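ESX secretion system protein EccC (Thermomonospora curvata, PDB 4NH0) forms the cytoplasmic ATPase motor of a type VII (ESX) secretion system, with three FtsK-type domains in one chain, and binds the secreted protein EsxB. Local coordinates at residues Arg277-Ile282 and Pro290-Ile295; Gly1013-Arg1018 and Ile1070-Ile1075. All blocks are in the same frame, centred on the assembly; numbering follows the deposited sequence.

Contact 1 (Arg277-Ile282 and Pro290-Ile295); sequences RLRVPI and PLELDI
The guanidinium of R279 meets two carboxylates at its edge, those of E292 and D294, both near its plane. NH1 donates to E292 OE1 at 2.7 Å, only 4° out of the guanidinium plane; it arrives from the anti side but well out of the carboxylate plane, and the two planes stand 68° apart. NE bonds weakly to D294 OD2 at 3.4 Å. The bend at chi3 (-83°) turns NE out of the extended line of the chain, toward D294. The R279 and E292 side chains cross at about a right angle. A long arginine can thus answer both acids, two residues apart on strand 290-294.

Beneath this salt-bridge network lies an antiparallel hairpin. V280 and L293 form its hydrogen-bonded pair, with L293 N to V280 O at 2.9 Å and a weak return bond. P281 suits a non-hydrogen-bonded position opposite E292, where the pairing with strand 290-294 asks for no N-H from it. On the other face, branched V280 and L293 pack against helix 317-329, whose first residues belong to the predicted ATP-binding site.

The charges thus share one face with P281, V280 and L293 make the other apolar, and R279 probably offsets the repulsion between two neighbouring acids.

Contact 2 (Gly1013-Arg1018 and Ile1070-Ile1075); sequences GAMEAR and IGLHLI
M1015 and R1018 bring the C-terminal end of helix 1001-1017 against I1070 and G1071, the approach to strand 1072-1078, in a buried, largely apolar helix-to-strand contact of the third FtsK domain. No hydrogen bond crosses it.

M1015 is bent at both chi2 (-51°) and chi3 (-65°), and its CE methyl rests against the backbone, 3.4 Å from G1071 N. The same methyl touches I1070 CG1 at 3.6 Å and L1072 CB at 3.8 Å. A flexible, unbranched methionine suits this place because it can fold its methyl against the backbone of G1071 and L1072. I1070 divides its two branches: CG1 and CD1 go to M1015, while CG2 lies 3.6 Å from R1018 CB. Beta branching lets one residue fill both positions. An alanine here would take away CG1, CD1 and CG2, and would probably open a gap beside the M1015 methyl, leaving it freer to turn, and cost R1018 CB its contact with CG2.

R1018 extends past I1070, with NH1 3.8 Å from G1071 CA. Glycine suits the place, since a CB would point toward the helix segment and would probably crowd the R1018 guanidinium. The charged end is held elsewhere, NH2 donating to A1038 O just before strand 1039-1045.

That strand runs parallel to 1072-1078, and a backbone bond between L1040 and G1071 extends the pairing just ahead of it. L1063 adds to the packing on M1015, and W1034 NE1 bonds to R1018 O, so the helix end is seated among the loops that flank these two central strands.

Overall arrangement
From the N terminus, the chain first makes contact 1, a beta hairpin with seven residues between its segments, the first two still in the strand. Strand 290-294 is the outermost strand of the first FtsK sheet within this chain, and its partner 279-284 joins it to strand 518-520, far later in the sequence. The chain then passes through the second FtsK domain before contact 2 forms in the third. Contact 2 closes a longer loop of 51 residues, which includes strand 1039-1045, and ties a helix end to the start of strand 1072-1078, an inner strand of the third sheet. The two loops lie in series, and the centres of contacts 1 and 2 are about 120 Å apart.

Contact 1 (Arg277-Ile282 and Pro290-Ile295)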
loop_
_atom_site.group_PDB
_atom_site.type_symbol
_atom_site.label_atom_id
_atom_site.label_comp_id
_atom_site.label_asym_id
_atom_site.label_seq_id
_atom_site.Cartn_x
_atom_site.Cartn_y
_atom_site.Cartn_z
ATOM N N ARG A 277 -29.001 41.534 22.425
ATOM C CA ARG A 277 -28.041 40.546 21.951
ATOM C C ARG A 277 -28.732 39.204 21.758
ATOM O O ARG A 277 -29.443 38.734 22.644
ATOM C CB ARG A 277 -26.870 40.403 22.923
ATOM C CG ARG A 277 -25.970 41.620 22.997
ATOM C CD ARG A 277 -24.666 41.301 23.706
ATOM N NE ARG A 277 -23.832 42.488 23.866
ATOM C CZ ARG A 277 -23.677 43.139 25.013
ATOM N NH1 ARG A 277 -24.294 42.712 26.106
ATOM N NH2 ARG A 277 -22.900 44.212 25.071
ATOM N N LEU A 278 -28.523 38.604 20.590
ATOM C CA LEU A 278 -29.116 37.316 20.243
ATOM C C LEU A 278 -30.633 37.335 20.398
ATOM O O LEU A 278 -31.245 36.328 20.747
ATOM C CB LEU A 278 -28.507 36.198 21.093
ATOM C CG LEU A 278 -27.325 35.433 20.491
ATOM C CD1 LEU A 278 -26.294 36.374 19.892
ATOM C CD2 LEU A 278 -26.683 34.547 21.544
ATOM N N ARG A 279 -31.228 38.495 20.140
ATOM C CA ARG A 279 -32.673 38.662 20.215
ATOM C C ARG A 279 -33.200 39.269 18.924
ATOM O O ARG A 279 -32.939 40.432 18.621
ATOM C CB ARG A 279 -33.056 39.538 21.407
ATOM C CG ARG A 279 -34.516 39.958 21.422
ATOM C CD ARG A 279 -34.814 40.882 22.588
ATOM N NE ARG A 279 -35.070 40.146 23.821
ATOM C CZ ARG A 279 -36.281 39.948 24.331
ATOM N NH1 ARG A 279 -37.350 40.436 23.717
ATOM N NH2 ARG A 279 -36.425 39.266 25.459
ATOM N N VAL A 280 -33.941 38.471 18.163
ATOM C CA VAL A 280 -34.475 38.912 16.883
ATOM C C VAL A 280 -35.963 38.601 16.775
ATOM O O VAL A 280 -36.444 37.639 17.372
ATOM C CB VAL A 280 -33.729 38.248 15.708
ATOM C CG1 VAL A 280 -32.301 38.758 15.630
ATOM C CG2 VAL A 280 -33.755 36.737 15.851
ATOM N N PRO A 281 -36.704 39.427 16.020
ATOM C CA PRO A 281 -38.126 39.162 15.787
ATOM C C PRO A 281 -38.331 38.027 14.791
ATOM O O PRO A 281 -37.571 37.910 13.832
ATOM C CB PRO A 281 -38.637 40.488 15.222
ATOM C CG PRO A 281 -37.451 41.079 14.556
ATOM C CD PRO A 281 -36.275 40.696 15.408
ATOM N N ILE A 282 -39.345 37.201 15.022
ATOM C CA ILE A 282 -39.645 36.094 14.124
ATOM C C ILE A 282 -41.011 36.273 13.474
ATOM O O ILE A 282 -41.333 35.602 12.495
ATOM C CB ILE A 282 -39.608 34.742 14.857
ATOM C CG1 ILE A 282 -40.690 34.691 15.936
ATOM C CG2 ILE A 282 -38.236 34.500 15.459
ATOM C CD1 ILE A 282 -40.702 33.403 16.729
ATOM N N PRO A 290 -44.527 42.731 17.542
ATOM C CA PRO A 290 -43.587 41.712 17.071
ATOM C C PRO A 290 -43.235 40.719 18.172
ATOM O O PRO A 290 -43.182 41.098 19.340
ATOM C CB PRO A 290 -42.361 42.530 16.654
ATOM C CG PRO A 290 -42.465 43.792 17.436
ATOM C CD PRO A 290 -43.930 44.076 17.541
ATOM N N LEU A 291 -43.010 39.464 17.804
ATOM C CA LEU A 291 -42.601 38.459 18.775
ATOM C C LEU A 291 -41.115 38.170 18.635
ATOM O O LEU A 291 -40.662 37.690 17.596
ATOM C CB LEU A 291 -43.408 37.171 18.608
ATOM C CG LEU A 291 -43.065 36.077 19.619
ATOM C CD1 LEU A 291 -43.299 36.570 21.039
ATOM C CD2 LEU A 291 -43.865 34.820 19.353
ATOM N N GLU A 292 -40.360 38.463 19.686
ATOM C CA GLU A 292 -38.914 38.296 19.653
ATOM C C GLU A 292 -38.477 36.987 20.293
ATOM O O GLU A 292 -39.095 36.509 21.243
ATOM C CB GLU A 292 -38.227 39.469 20.352
ATOM C CG GLU A 292 -38.354 40.791 19.619
ATOM C CD GLU A 292 -37.627 41.915 20.324
ATOM O OE1 GLU A 292 -37.725 42.000 21.566
ATOM O OE2 GLU A 292 -36.954 42.712 19.638
ATOM N N LEU A 293 -37.404 36.414 19.761
ATOM C CA LEU A 293 -36.821 35.206 20.324
ATOM C C LEU A 293 -35.428 35.499 20.865
ATOM O O LEU A 293 -34.522 35.853 20.114
ATOM C CB LEU A 293 -36.765 34.093 19.278
ATOM C CG LEU A 293 -36.182 32.763 19.752
ATOM C CD1 LEU A 293 -36.900 32.285 21.001
ATOM C CD2 LEU A 293 -36.269 31.720 18.653
ATOM N N ASP A 294 -35.268 35.353 22.176
ATOM C CA ASP A 294 -34.009 35.650 22.846
ATOM C C ASP A 294 -33.360 34.365 23.348
ATOM O O ASP A 294 -33.785 33.804 24.351
ATOM C CB ASP A 294 -34.245 36.620 24.004
ATOM C CG ASP A 294 -32.969 37.003 24.717
ATOM O OD1 ASP A 294 -32.528 36.242 25.604
ATOM O OD2 ASP A 294 -32.411 38.073 24.399
ATOM N N ILE A 295 -32.327 33.903 22.650
ATOM C CA ILE A 295 -31.720 32.616 22.969
ATOM C C ILE A 295 -30.573 32.727 23.968
ATOM O O ILE A 295 -29.790 31.792 24.125
ATOM C CB ILE A 295 -31.200 31.917 21.702
ATOM C CG1 ILE A 295 -30.166 32.794 20.996
ATOM C CG2 ILE A 295 -32.350 31.594 20.765
ATOM C CD1 ILE A 295 -29.569 32.156 19.764
#

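Contact 2 (Gly1013-Arg1018 and Ile1070-Ile1075)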
loop_
_atom_site.group_PDB
_atom_site.type_symbol
_atom_site.label_atom_id
_atom_site.label_comp_id
_atom_site.label_asym_id
_atom_site.label_seq_id
_atom_site.Cartn_x
_atom_site.Cartn_y
_atom_site.Cartn_z
ATOM N N GLY A 1013 40.073 -55.749 -19.972
ATOM C CA GLY A 1013 41.227 -56.484 -19.487
ATOM C C GLY A 1013 42.312 -55.584 -18.927
ATOM O O GLY A 1013 43.095 -56.000 -18.074
ATOM N N ALA A 1014 42.356 -54.344 -19.406
ATOM C CA ALA A 1014 43.319 -53.368 -18.912
ATOM C C ALA A 1014 42.984 -52.942 -17.487
ATOM O O ALA A 1014 43.838 -52.986 -16.604
ATOM C CB ALA A 1014 43.364 -52.158 -19.828
ATOM N N MET A 1015 41.737 -52.532 -17.269
ATOM C CA MET A 1015 41.306 -52.093 -15.948
ATOM C C MET A 1015 41.222 -53.270 -14.982
ATOM O O MET A 1015 41.343 -53.096 -13.770
ATOM C CB MET A 1015 39.955 -51.379 -16.027
ATOM C CG MET A 1015 39.912 -50.222 -17.012
ATOM S SD MET A 1015 41.253 -49.036 -16.808
ATOM C CE MET A 1015 40.888 -48.375 -15.189
ATOM N N GLU A 1016 41.011 -54.468 -15.522
ATOM C CA GLU A 1016 40.998 -55.680 -14.706
ATOM C C GLU A 1016 42.376 -55.956 -14.118
ATOM O O GLU A 1016 42.497 -56.566 -13.057
ATOM C CB GLU A 1016 40.532 -56.889 -15.523
ATOM C CG GLU A 1016 39.060 -56.871 -15.896
ATOM C CD GLU A 1016 38.669 -58.038 -16.781
ATOM O OE1 GLU A 1016 39.572 -58.776 -17.226
ATOM O OE2 GLU A 1016 37.461 -58.211 -17.042
ATOM N N ALA A 1017 43.413 -55.503 -14.813
ATOM C CA ALA A 1017 44.780 -55.681 -14.343
ATOM C C ALA A 1017 45.072 -54.764 -13.161
ATOM O O ALA A 1017 45.936 -55.055 -12.336
ATOM C CB ALA A 1017 45.766 -55.425 -15.469
ATOM N N ARG A 1018 44.342 -53.655 -13.084
ATOM C CA ARG A 1018 44.546 -52.679 -12.021
ATOM C C ARG A 1018 43.734 -53.014 -10.775
ATOM O O ARG A 1018 43.832 -52.322 -9.762
ATOM C CB ARG A 1018 44.186 -51.276 -12.508
ATOM C CG ARG A 1018 45.067 -50.754 -13.627
ATOM C CD ARG A 1018 44.776 -49.290 -13.909
ATOM N NE ARG A 1018 45.631 -48.752 -14.961
ATOM C CZ ARG A 1018 45.621 -47.484 -15.354
ATOM N NH1 ARG A 1018 44.802 -46.616 -14.776
ATOM N NH2 ARG A 1018 46.433 -47.079 -16.320
ATOM N N ILE A 1070 40.631 -47.947 -9.348
ATOM C CA ILE A 1070 41.364 -47.945 -10.605
ATOM C C ILE A 1070 41.253 -46.564 -11.243
ATOM O O ILE A 1070 40.783 -45.623 -10.607
ATOM C CB ILE A 1070 40.845 -49.031 -11.566
ATOM C CG1 ILE A 1070 39.373 -48.796 -11.897
ATOM C CG2 ILE A 1070 41.026 -50.408 -10.952
ATOM C CD1 ILE A 1070 38.733 -49.929 -12.670
ATOM N N GLY A 1071 41.688 -46.435 -12.492
ATOM C CA GLY A 1071 41.686 -45.142 -13.153
ATOM C C GLY A 1071 40.612 -44.998 -14.214
ATOM O O GLY A 1071 40.874 -44.501 -15.308
ATOM N N LEU A 1072 39.397 -45.422 -13.885
ATOM C CA LEU A 1072 38.303 -45.419 -14.850
ATOM C C LEU A 1072 37.349 -44.249 -14.634
ATOM O O LEU A 1072 37.022 -43.902 -13.501
ATOM C CB LEU A 1072 37.537 -46.741 -14.778
ATOM C CG LEU A 1072 36.429 -46.964 -15.809
ATOM C CD1 LEU A 1072 36.974 -46.824 -17.218
ATOM C CD2 LEU A 1072 35.797 -48.330 -15.612
ATOM N N HIS A 1073 36.909 -43.645 -15.733
ATOM C CA HIS A 1073 35.952 -42.546 -15.681
ATOM C C HIS A 1073 34.945 -42.650 -16.822
ATOM O O HIS A 1073 35.321 -42.852 -17.976
ATOM C CB HIS A 1073 36.671 -41.198 -15.744
ATOM C CG HIS A 1073 37.604 -40.953 -14.601
ATOM N ND1 HIS A 1073 37.168 -40.813 -13.301
ATOM C CD2 HIS A 1073 38.951 -40.818 -14.562
ATOM C CE1 HIS A 1073 38.206 -40.606 -12.511
ATOM N NE2 HIS A 1073 39.299 -40.605 -13.250
ATOM N N LEU A 1074 33.664 -42.512 -16.493
ATOM C CA LEU A 1074 32.610 -42.572 -17.497
ATOM C C LEU A 1074 31.928 -41.223 -17.673
ATOM O O LEU A 1074 31.374 -40.666 -16.725
ATOM C CB LEU A 1074 31.573 -43.635 -17.126
ATOM C CG LEU A 1074 31.659 -44.965 -17.875
ATOM C CD1 LEU A 1074 31.340 -44.764 -19.345
ATOM C CD2 LEU A 1074 33.033 -45.590 -17.708
ATOM N N ILE A 1075 31.977 -40.702 -18.893
ATOM C CA ILE A 1075 31.312 -39.451 -19.226
ATOM C C ILE A 1075 30.308 -39.705 -20.342
ATOM O O ILE A 1075 30.685 -39.896 -21.497
ATOM C CB ILE A 1075 32.318 -38.371 -19.655
ATOM C CG1 ILE A 1075 33.454 -38.271 -18.636
ATOM C CG2 ILE A 1075 31.623 -37.030 -19.812
ATOM C CD1 ILE A 1075 34.496 -37.244 -18.982
#